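Local coordinates for benzoylformate Decarboxylase (Polynucleobacter necessarius, PDB 4K9Q), which binds thiamine diphosphate and magnesium and probably catalyses the decarboxylation of benzoylformate to benzaldehyde and carbon dioxide, at residues Arg2-Ile7 against Asp161-Leu166; Leu92-Gly97 against Pro153-Leu158. One frame throughout, in Å; residues are numbered along the deposited sequence. Where two conformers were deposited one is given.

Contact 1 of 2, residues Arg2-Ile7 against Asp161-Leu166; sequences RTVKEI and DDWEKL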
ATOM      1  N   ARG A   2      10.115 -31.589 -14.184  1.00 19.18           N
ATOM      2  CA  ARG A   2       9.852 -30.917 -15.448  0.56 18.13           C
ATOM      3  C   ARG A   2      10.085 -29.420 -15.282  1.00 17.80           C
ATOM      4  O   ARG A   2      10.271 -28.944 -14.166  1.00 16.58           O
ATOM      5  CB  ARG A   2       8.429 -31.203 -15.928  0.56 20.36           C
ATOM      6  CG  ARG A   2       8.267 -32.588 -16.536  0.56 23.37           C
ATOM      7  CD  ARG A   2       6.889 -32.797 -17.139  0.56 24.50           C
ATOM      8  NE  ARG A   2       6.949 -33.744 -18.250  0.56 26.98           N
ATOM      9  CZ  ARG A   2       6.758 -35.054 -18.135  0.56 24.00           C
ATOM     10  NH1 ARG A   2       6.843 -35.830 -19.211  0.56 17.87           N
ATOM     11  NH2 ARG A   2       6.485 -35.589 -16.949  0.56 25.72           N
ATOM     12  N   THR A   3      10.090 -28.673 -16.385  1.00 16.34           N
ATOM     13  CA  THR A   3      10.296 -27.230 -16.265  1.00 14.81           C
ATOM     14  C   THR A   3       9.054 -26.578 -15.678  1.00 15.09           C
ATOM     15  O   THR A   3       7.939 -27.066 -15.855  1.00 12.22           O
ATOM     16  CB  THR A   3      10.584 -26.546 -17.615  1.00 12.46           C
ATOM     17  OG1 THR A   3       9.463 -26.724 -18.492  1.00 17.06           O
ATOM     18  CG2 THR A   3      11.844 -27.119 -18.260  1.00 15.17           C
ATOM     19  N   VAL A   4       9.260 -25.470 -14.981  1.00 13.61           N
ATOM     20  CA  VAL A   4       8.157 -24.643 -14.513  1.00 14.22           C
ATOM     21  C   VAL A   4       7.169 -24.389 -15.660  1.00 13.83           C
ATOM     22  O   VAL A   4       5.955 -24.493 -15.489  1.00 12.65           O
ATOM     23  CB  VAL A   4       8.683 -23.301 -13.968  1.00 12.28           C
ATOM     24  CG1 VAL A   4       7.519 -22.332 -13.699  1.00 12.01           C
ATOM     25  CG2 VAL A   4       9.557 -23.512 -12.725  1.00 13.39           C
ATOM     26  N   LYS A   5       7.688 -24.075 -16.845  1.00 15.61           N
ATOM     27  CA  LYS A   5       6.817 -23.779 -17.979  1.00 15.33           C
ATOM     28  C   LYS A   5       5.936 -24.980 -18.361  1.00 12.52           C
ATOM     29  O   LYS A   5       4.720 -24.840 -18.528  1.00 13.42           O
ATOM     30  CB  LYS A   5       7.627 -23.291 -19.188  1.00 13.99           C
ATOM     31  CG  LYS A   5       6.753 -22.875 -20.376  1.00 15.58           C
ATOM     32  CD  LYS A   5       7.534 -22.064 -21.404  1.00 18.28           C
ATOM     33  CE  LYS A   5       8.592 -22.897 -22.116  1.00 25.04           C
ATOM     34  NZ  LYS A   5       8.006 -23.876 -23.072  1.00 27.01           N
ATOM     35  N   GLU A   6       6.541 -26.159 -18.482  1.00 13.48           N
ATOM     36  CA  GLU A   6       5.763 -27.328 -18.885  1.00 16.40           C
ATOM     37  C   GLU A   6       4.662 -27.643 -17.865  1.00 15.58           C
ATOM     38  O   GLU A   6       3.521 -27.910 -18.233  1.00 13.69           O
ATOM     39  CB  GLU A   6       6.654 -28.555 -19.118  1.00 16.68           C
ATOM     40  CG  GLU A   6       5.889 -29.696 -19.770  0.44 20.69           C
ATOM     41  CD  GLU A   6       6.764 -30.870 -20.163  0.30 24.59           C
ATOM     42  OE1 GLU A   6       8.003 -30.767 -20.053  0.66 24.80           O
ATOM     43  OE2 GLU A   6       6.201 -31.903 -20.582  0.79 32.35           O
ATOM     44  N   ILE A   7       5.009 -27.596 -16.583  1.00 12.88           N
ATOM     45  CA  ILE A   7       4.045 -27.865 -15.518  1.00 12.44           C
ATOM     46  C   ILE A   7       2.917 -26.831 -15.487  1.00 13.09           C
ATOM     47  O   ILE A   7       1.753 -27.166 -15.277  1.00 13.47           O
ATOM     48  CB  ILE A   7       4.755 -27.926 -14.164  1.00 17.32           C
ATOM     49  CG1 ILE A   7       5.761 -29.085 -14.184  1.00 15.02           C
ATOM     50  CG2 ILE A   7       3.748 -28.057 -13.018  1.00 18.70           C
ATOM     51  CD1 ILE A   7       6.751 -29.056 -13.038  1.00 16.99           C
ATOM     52  N   ASP A 161      13.460 -15.714 -15.495  1.00 12.99           N
ATOM     53  CA  ASP A 161      14.350 -16.863 -15.350  1.00 12.65           C
ATOM     54  C   ASP A 161      13.687 -18.085 -14.716  1.00 13.28           C
ATOM     55  O   ASP A 161      14.279 -19.167 -14.707  1.00 13.40           O
ATOM     56  CB  ASP A 161      15.628 -16.480 -14.580  1.00 12.20           C
ATOM     57  CG  ASP A 161      15.351 -15.887 -13.192  1.00 14.67           C
ATOM     58  OD1 ASP A 161      14.381 -15.113 -13.018  1.00 14.28           O
ATOM     59  OD2 ASP A 161      16.143 -16.183 -12.264  1.00 17.37           O
ATOM     60  N   ASP A 162      12.469 -17.930 -14.195  1.00 12.04           N
ATOM     61  CA  ASP A 162      11.817 -19.044 -13.506  1.00 13.88           C
ATOM     62  C   ASP A 162      11.418 -20.166 -14.469  1.00 12.44           C
ATOM     63  O   ASP A 162      11.448 -21.346 -14.103  1.00 12.99           O
ATOM     64  CB  ASP A 162      10.554 -18.581 -12.770  1.00 12.52           C
ATOM     65  CG  ASP A 162      10.848 -17.745 -11.525  1.00 15.08           C
ATOM     66  OD1 ASP A 162      12.026 -17.550 -11.158  1.00 16.24           O
ATOM     67  OD2 ASP A 162       9.865 -17.291 -10.908  1.00 12.10           O
ATOM     68  N   TRP A 163      11.036 -19.791 -15.688  1.00 12.28           N
ATOM     69  CA  TRP A 163      10.341 -20.696 -16.594  1.00 11.50           C
ATOM     70  C   TRP A 163      11.122 -21.935 -16.998  1.00 14.61           C
ATOM     71  O   TRP A 163      10.533 -22.999 -17.183  1.00 14.90           O
ATOM     72  CB  TRP A 163       9.854 -19.940 -17.840  1.00 11.76           C
ATOM     73  CG  TRP A 163       8.863 -18.891 -17.480  1.00 13.47           C
ATOM     74  CD1 TRP A 163       9.051 -17.535 -17.486  1.00 16.04           C
ATOM     75  CD2 TRP A 163       7.527 -19.110 -17.016  1.00 14.80           C
ATOM     76  NE1 TRP A 163       7.904 -16.900 -17.064  1.00 14.75           N
ATOM     77  CE2 TRP A 163       6.955 -17.845 -16.770  1.00 13.66           C
ATOM     78  CE3 TRP A 163       6.757 -20.256 -16.783  1.00 14.62           C
ATOM     79  CZ2 TRP A 163       5.649 -17.696 -16.306  1.00 17.15           C
ATOM     80  CZ3 TRP A 163       5.460 -20.103 -16.335  1.00 15.16           C
ATOM     81  CH2 TRP A 163       4.921 -18.833 -16.098  1.00 14.32           C
ATOM     82  N   GLU A 164      12.437 -21.791 -17.137  1.00 14.11           N
ATOM     83  CA  GLU A 164      13.295 -22.889 -17.588  1.00 16.10           C
ATOM     84  C   GLU A 164      13.800 -23.764 -16.445  1.00 16.75           C
ATOM     85  O   GLU A 164      14.513 -24.743 -16.679  1.00 17.72           O
ATOM     86  CB  GLU A 164      14.507 -22.332 -18.336  1.00 18.62           C
ATOM     87  CG  GLU A 164      15.433 -21.507 -17.448  0.71 20.78           C
ATOM     88  CD  GLU A 164      16.662 -20.997 -18.182  0.30 25.82           C
ATOM     89  OE1 GLU A 164      17.451 -20.256 -17.559  0.58 36.51           O
ATOM     90  OE2 GLU A 164      16.845 -21.330 -19.372  0.62 31.78           O
ATOM     91  N   LYS A 165      13.468 -23.406 -15.209  1.00 13.31           N
ATOM     92  CA  LYS A 165      13.952 -24.183 -14.060  1.00 14.23           C
ATOM     93  C   LYS A 165      13.280 -25.558 -14.002  1.00 14.05           C
ATOM     94  O   LYS A 165      12.064 -25.678 -14.172  1.00 15.32           O
ATOM     95  CB  LYS A 165      13.712 -23.433 -12.743  1.00 14.37           C
ATOM     96  CG  LYS A 165      14.403 -22.064 -12.629  1.00 16.34           C
ATOM     97  CD  LYS A 165      15.923 -22.198 -12.629  1.00 18.56           C
ATOM     98  CE  LYS A 165      16.602 -20.887 -12.257  1.00 20.80           C
ATOM     99  NZ  LYS A 165      16.657 -19.978 -13.418  1.00 28.55           N
ATOM    100  N   LEU A 166      14.077 -26.598 -13.777  1.00 14.80           N
ATOM    101  CA  LEU A 166      13.537 -27.927 -13.506  1.00 15.61           C
ATOM    102  C   LEU A 166      13.108 -28.007 -12.057  1.00 19.20           C
ATOM    103  O   LEU A 166      13.888 -27.693 -11.156  1.00 22.10           O
ATOM    104  CB  LEU A 166      14.592 -28.994 -13.765  1.00 19.03           C
ATOM    105  CG  LEU A 166      14.855 -29.351 -15.225  1.00 22.90           C
ATOM    106  CD1 LEU A 166      15.959 -30.394 -15.292  1.00 26.65           C
ATOM    107  CD2 LEU A 166      13.581 -29.866 -15.876  1.00 22.55           C
TER

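Contact 2 of 2, residues Leu92-Gly97 against Pro153-Leu158; sequences LIITAG and PVFLSL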
ATOM      1  N   LEU A  92     -10.106 -12.254 -14.681  1.00 10.69           N
ATOM      2  CA  LEU A  92      -8.886 -12.277 -15.485  1.00  8.82           C
ATOM      3  C   LEU A  92      -7.678 -12.649 -14.638  1.00  9.31           C
ATOM      4  O   LEU A  92      -7.571 -12.246 -13.470  1.00 11.73           O
ATOM      5  CB  LEU A  92      -8.637 -10.907 -16.120  1.00  8.82           C
ATOM      6  CG  LEU A  92      -9.717 -10.388 -17.044  1.00  9.81           C
ATOM      7  CD1 LEU A  92      -9.246  -9.058 -17.645  1.00 12.51           C
ATOM      8  CD2 LEU A  92     -10.016 -11.435 -18.148  1.00  9.78           C
ATOM      9  N   ILE A  93      -6.771 -13.423 -15.224  1.00  8.49           N
ATOM     10  CA  ILE A  93      -5.482 -13.665 -14.591  1.00 11.05           C
ATOM     11  C   ILE A  93      -4.448 -12.788 -15.287  1.00  9.88           C
ATOM     12  O   ILE A  93      -3.995 -13.096 -16.404  1.00 10.16           O
ATOM     13  CB  ILE A  93      -5.100 -15.151 -14.646  1.00 12.55           C
ATOM     14  CG1 ILE A  93      -6.150 -15.972 -13.890  1.00 13.08           C
ATOM     15  CG2 ILE A  93      -3.706 -15.369 -14.044  1.00 10.79           C
ATOM     16  CD1 ILE A  93      -5.945 -17.477 -13.982  1.00 14.42           C
ATOM     17  N   ILE A  94      -4.108 -11.676 -14.641  1.00  8.31           N
ATOM     18  CA  ILE A  94      -3.166 -10.726 -15.220  1.00  9.44           C
ATOM     19  C   ILE A  94      -1.746 -11.162 -14.903  1.00 10.71           C
ATOM     20  O   ILE A  94      -1.370 -11.265 -13.735  1.00 12.31           O
ATOM     21  CB  ILE A  94      -3.360  -9.294 -14.679  1.00 10.35           C
ATOM     22  CG1 ILE A  94      -4.830  -8.831 -14.759  1.00  9.83           C
ATOM     23  CG2 ILE A  94      -2.413  -8.331 -15.418  1.00 12.49           C
ATOM     24  CD1 ILE A  94      -5.417  -8.778 -16.147  1.00 10.67           C
ATOM     25  N   THR A  95      -0.948 -11.430 -15.932  1.00  8.47           N
ATOM     26  CA  THR A  95       0.447 -11.776 -15.698  1.00 10.95           C
ATOM     27  C   THR A  95       1.359 -10.759 -16.358  1.00 12.38           C
ATOM     28  O   THR A  95       1.085 -10.295 -17.459  1.00 12.28           O
ATOM     29  CB  THR A  95       0.798 -13.193 -16.195  1.00 12.64           C
ATOM     30  OG1 THR A  95       0.811 -13.225 -17.631  1.00 12.57           O
ATOM     31  CG2 THR A  95      -0.219 -14.195 -15.676  1.00 14.63           C
ATOM     32  N   ALA A  96       2.422 -10.380 -15.664  1.00 11.48           N
ATOM     33  CA  ALA A  96       3.450  -9.550 -16.277  1.00 11.76           C
ATOM     34  C   ALA A  96       4.814 -10.158 -16.004  1.00 11.58           C
ATOM     35  O   ALA A  96       5.097 -10.575 -14.882  1.00 11.48           O
ATOM     36  CB  ALA A  96       3.397  -8.134 -15.734  1.00 11.43           C
ATOM     37  N   GLY A  97       5.666 -10.208 -17.023  1.00 10.63           N
ATOM     38  CA  GLY A  97       7.035 -10.625 -16.806  1.00  9.28           C
ATOM     39  C   GLY A  97       7.725  -9.651 -15.873  1.00 14.50           C
ATOM     40  O   GLY A  97       7.330  -8.487 -15.748  1.00 13.93           O
ATOM     41  N   PRO A 153     -10.290  -9.730 -11.097  1.00 10.20           N
ATOM     42  CA  PRO A 153      -8.944  -9.983 -11.614  1.00  9.50           C
ATOM     43  C   PRO A 153      -7.893 -10.122 -10.522  1.00  9.89           C
ATOM     44  O   PRO A 153      -8.030  -9.572  -9.425  1.00 10.02           O
ATOM     45  CB  PRO A 153      -8.659  -8.737 -12.469  1.00 10.50           C
ATOM     46  CG  PRO A 153      -9.456  -7.662 -11.819  1.00 11.05           C
ATOM     47  CD  PRO A 153     -10.720  -8.336 -11.323  1.00  9.44           C
ATOM     48  N   VAL A 154      -6.845 -10.867 -10.843  1.00 10.47           N
ATOM     49  CA  VAL A 154      -5.694 -11.048  -9.962  1.00 10.25           C
ATOM     50  C   VAL A 154      -4.416 -10.790 -10.766  1.00 10.80           C
ATOM     51  O   VAL A 154      -4.436 -10.792 -12.004  1.00  9.93           O
ATOM     52  CB  VAL A 154      -5.656 -12.470  -9.374  1.00 10.19           C
ATOM     53  CG1 VAL A 154      -6.878 -12.730  -8.508  1.00 10.91           C
ATOM     54  CG2 VAL A 154      -5.587 -13.496 -10.496  1.00 13.34           C
ATOM     55  N   PHE A 155      -3.306 -10.553 -10.066  1.00  8.10           N
ATOM     56  CA  PHE A 155      -2.060 -10.193 -10.742  1.00  9.34           C
ATOM     57  C   PHE A 155      -0.889 -11.035 -10.254  1.00  9.78           C
ATOM     58  O   PHE A 155      -0.659 -11.147  -9.044  1.00  9.81           O
ATOM     59  CB  PHE A 155      -1.734  -8.712 -10.530  1.00  9.25           C
ATOM     60  CG  PHE A 155      -0.376  -8.317 -11.048  1.00  9.10           C
ATOM     61  CD1 PHE A 155      -0.134  -8.273 -12.415  1.00 13.18           C
ATOM     62  CD2 PHE A 155       0.663  -8.014 -10.180  1.00 11.57           C
ATOM     63  CE1 PHE A 155       1.118  -7.916 -12.913  1.00 12.92           C
ATOM     64  CE2 PHE A 155       1.923  -7.649 -10.678  1.00 12.51           C
ATOM     65  CZ  PHE A 155       2.148  -7.617 -12.043  1.00 11.71           C
ATOM     66  N   LEU A 156      -0.154 -11.625 -11.204  1.00 10.56           N
ATOM     67  CA  LEU A 156       1.102 -12.324 -10.904  1.00  9.81           C
ATOM     68  C   LEU A 156       2.268 -11.661 -11.630  1.00 12.41           C
ATOM     69  O   LEU A 156       2.191 -11.412 -12.839  1.00 11.68           O
ATOM     70  CB  LEU A 156       1.031 -13.787 -11.357  1.00 12.87           C
ATOM     71  CG  LEU A 156      -0.004 -14.694 -10.690  1.00  9.87           C
ATOM     72  CD1 LEU A 156       0.032 -16.071 -11.338  1.00 12.13           C
ATOM     73  CD2 LEU A 156       0.271 -14.784  -9.197  1.00 13.20           C
ATOM     74  N   SER A 157       3.338 -11.392 -10.890  1.00  9.94           N
ATOM     75  CA  SER A 157       4.588 -10.885 -11.422  1.00 11.81           C
ATOM     76  C   SER A 157       5.558 -12.057 -11.484  1.00 11.24           C
ATOM     77  O   SER A 157       5.847 -12.680 -10.459  1.00 10.91           O
ATOM     78  CB  SER A 157       5.126  -9.795 -10.491  1.00 12.63           C
ATOM     79  OG  SER A 157       6.411  -9.367 -10.895  1.00 11.81           O
ATOM     80  N   LEU A 158       6.072 -12.346 -12.677  1.00  9.87           N
ATOM     81  CA  LEU A 158       6.776 -13.599 -12.941  1.00 10.63           C
ATOM     82  C   LEU A 158       8.192 -13.377 -13.495  1.00 10.26           C
ATOM     83  O   LEU A 158       8.370 -13.090 -14.674  1.00 11.81           O
ATOM     84  CB  LEU A 158       5.927 -14.455 -13.896  1.00 11.45           C
ATOM     85  CG  LEU A 158       4.529 -14.763 -13.315  1.00 12.42           C
ATOM     86  CD1 LEU A 158       3.552 -15.169 -14.371  1.00 12.81           C
ATOM     87  CD2 LEU A 158       4.606 -15.811 -12.217  1.00 13.15           C
TER
HETATM   88  O   HOH W   1       5.907  -7.771 -13.185  1.00 10.96           O

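Contact 1 of 2, residues Arg2-Ile7 against Asp161-Leu166
T3 and L166 meet as an antiparallel non-hydrogen-bonded pair, their CA atoms 4.3 Å apart, where strand 2-3 runs beside strand 166-167 and passes at once into helix 4-15. The first-turn amides of a helix lack carbonyl partners within it, and two carbonyls of the D162-K165 type I turn take up those of V4 and K5. V4 N gives a 2.9 Å bond to K165 O, and K5 N reaches W163 O at 3.1 Å. T3 serves as the N-cap: with chi1 at 61° its OG1 sits between the backbone N and the carbonyl carbon, where it accepts from E6 N at 3.0 Å. Its methyl CG2 lies 4.0 Å from L166 CD2, the two side chains meeting aslant. The two branches of V4 meet different partners. CG1, anti to the backbone N (chi1 170°), approaches the indole at CE3 of W163, 3.8 Å away, and the two side chains cross at about a right angle; CG2 lies 3.2 Å from D162 O. K5 CA meets the same indole at its edge. Within segment 161-166, K165 NZ curls back to D161 O at 2.8 Å, from above the carbonyl plane. Helix 135-147 packs V135 against V4 and D162, and F139 against W163, whose indole also meets the F31 ring with planes at about 45°. D162 is salt-bridged to R101, and I167 of strand 166-167 touches V4.

Contact 2 of 2, residues Leu92-Gly97 against Pro153-Leu158
L92 O receives the amide of V154 at 3.1 Å, the first of five hydrogen bonds joining two parallel strands in register, whose axes approach to 4.7 Å at an angle of 21°. I93 turns its own backbone bonds to V65 and V67, and offers this pairing CG1, which lies beside V154 CG2. I94 is bonded at both ends: its N gives to V154 O and its O accepts from L156 N, each at 2.8 Å, so I94 is bonded to the residues before and after its partner F155, the usual pattern of parallel strands. On the opposite face from I93, I94 CG2 comes to the edge of the F155 ring, in its plane and 3.8 Å from CD1. T95 returns to the I93 face, where its CB rests 3.8 Å from L158 CD1; its OG1 is bonded to V67 O and N68 ND2. A96 repeats the double grip of I94, with N to L156 O and O from L158 N, and sets CB at the F155 edge, 3.6 Å from CE1. CG of F155 is anti to the backbone N (chi1 173°), and the ring meets I94 through CD1 and A96 through CE1. An alanine in place of F155, losing the ring, would probably open a gap beside I94 CG2 and A96 CB. A water donates to G97 O at 3.0 Å and to S157 OG at 2.8 Å, while S157 OG is also bonded to E128. The pair lies inside the parallel sheet of the N-terminal thiamine diphosphate-binding domain, strand 66-69 flanking 93-98 and strand 126-127, outermost within the chain, flanking 154-159. Helix 79-88 covers I94 and P153; helix 135-147 packs on T95, V154 and L158.

Contact 1 and contact 2 lie in one domain, their centres about 17 Å apart, and touch directly where W163 CZ2 packs 3.8 Å from L158 CD1. F139 of helix 135-147 lines both, against W163 in one and T95 and L158 in the other. The chain that leaves strand 154-159 turns within a few residues to pair with the chain's beginning, so the buried strand and the peripheral junction are consecutive stops on one path. Neither contact belongs to the annotated cofactor or magnesium sites, although in contact 2 the A96 side chain is about 10 Å from a bound thiamine diphosphate; the centre of contact 1 is about 35 Å from the centre of the chain.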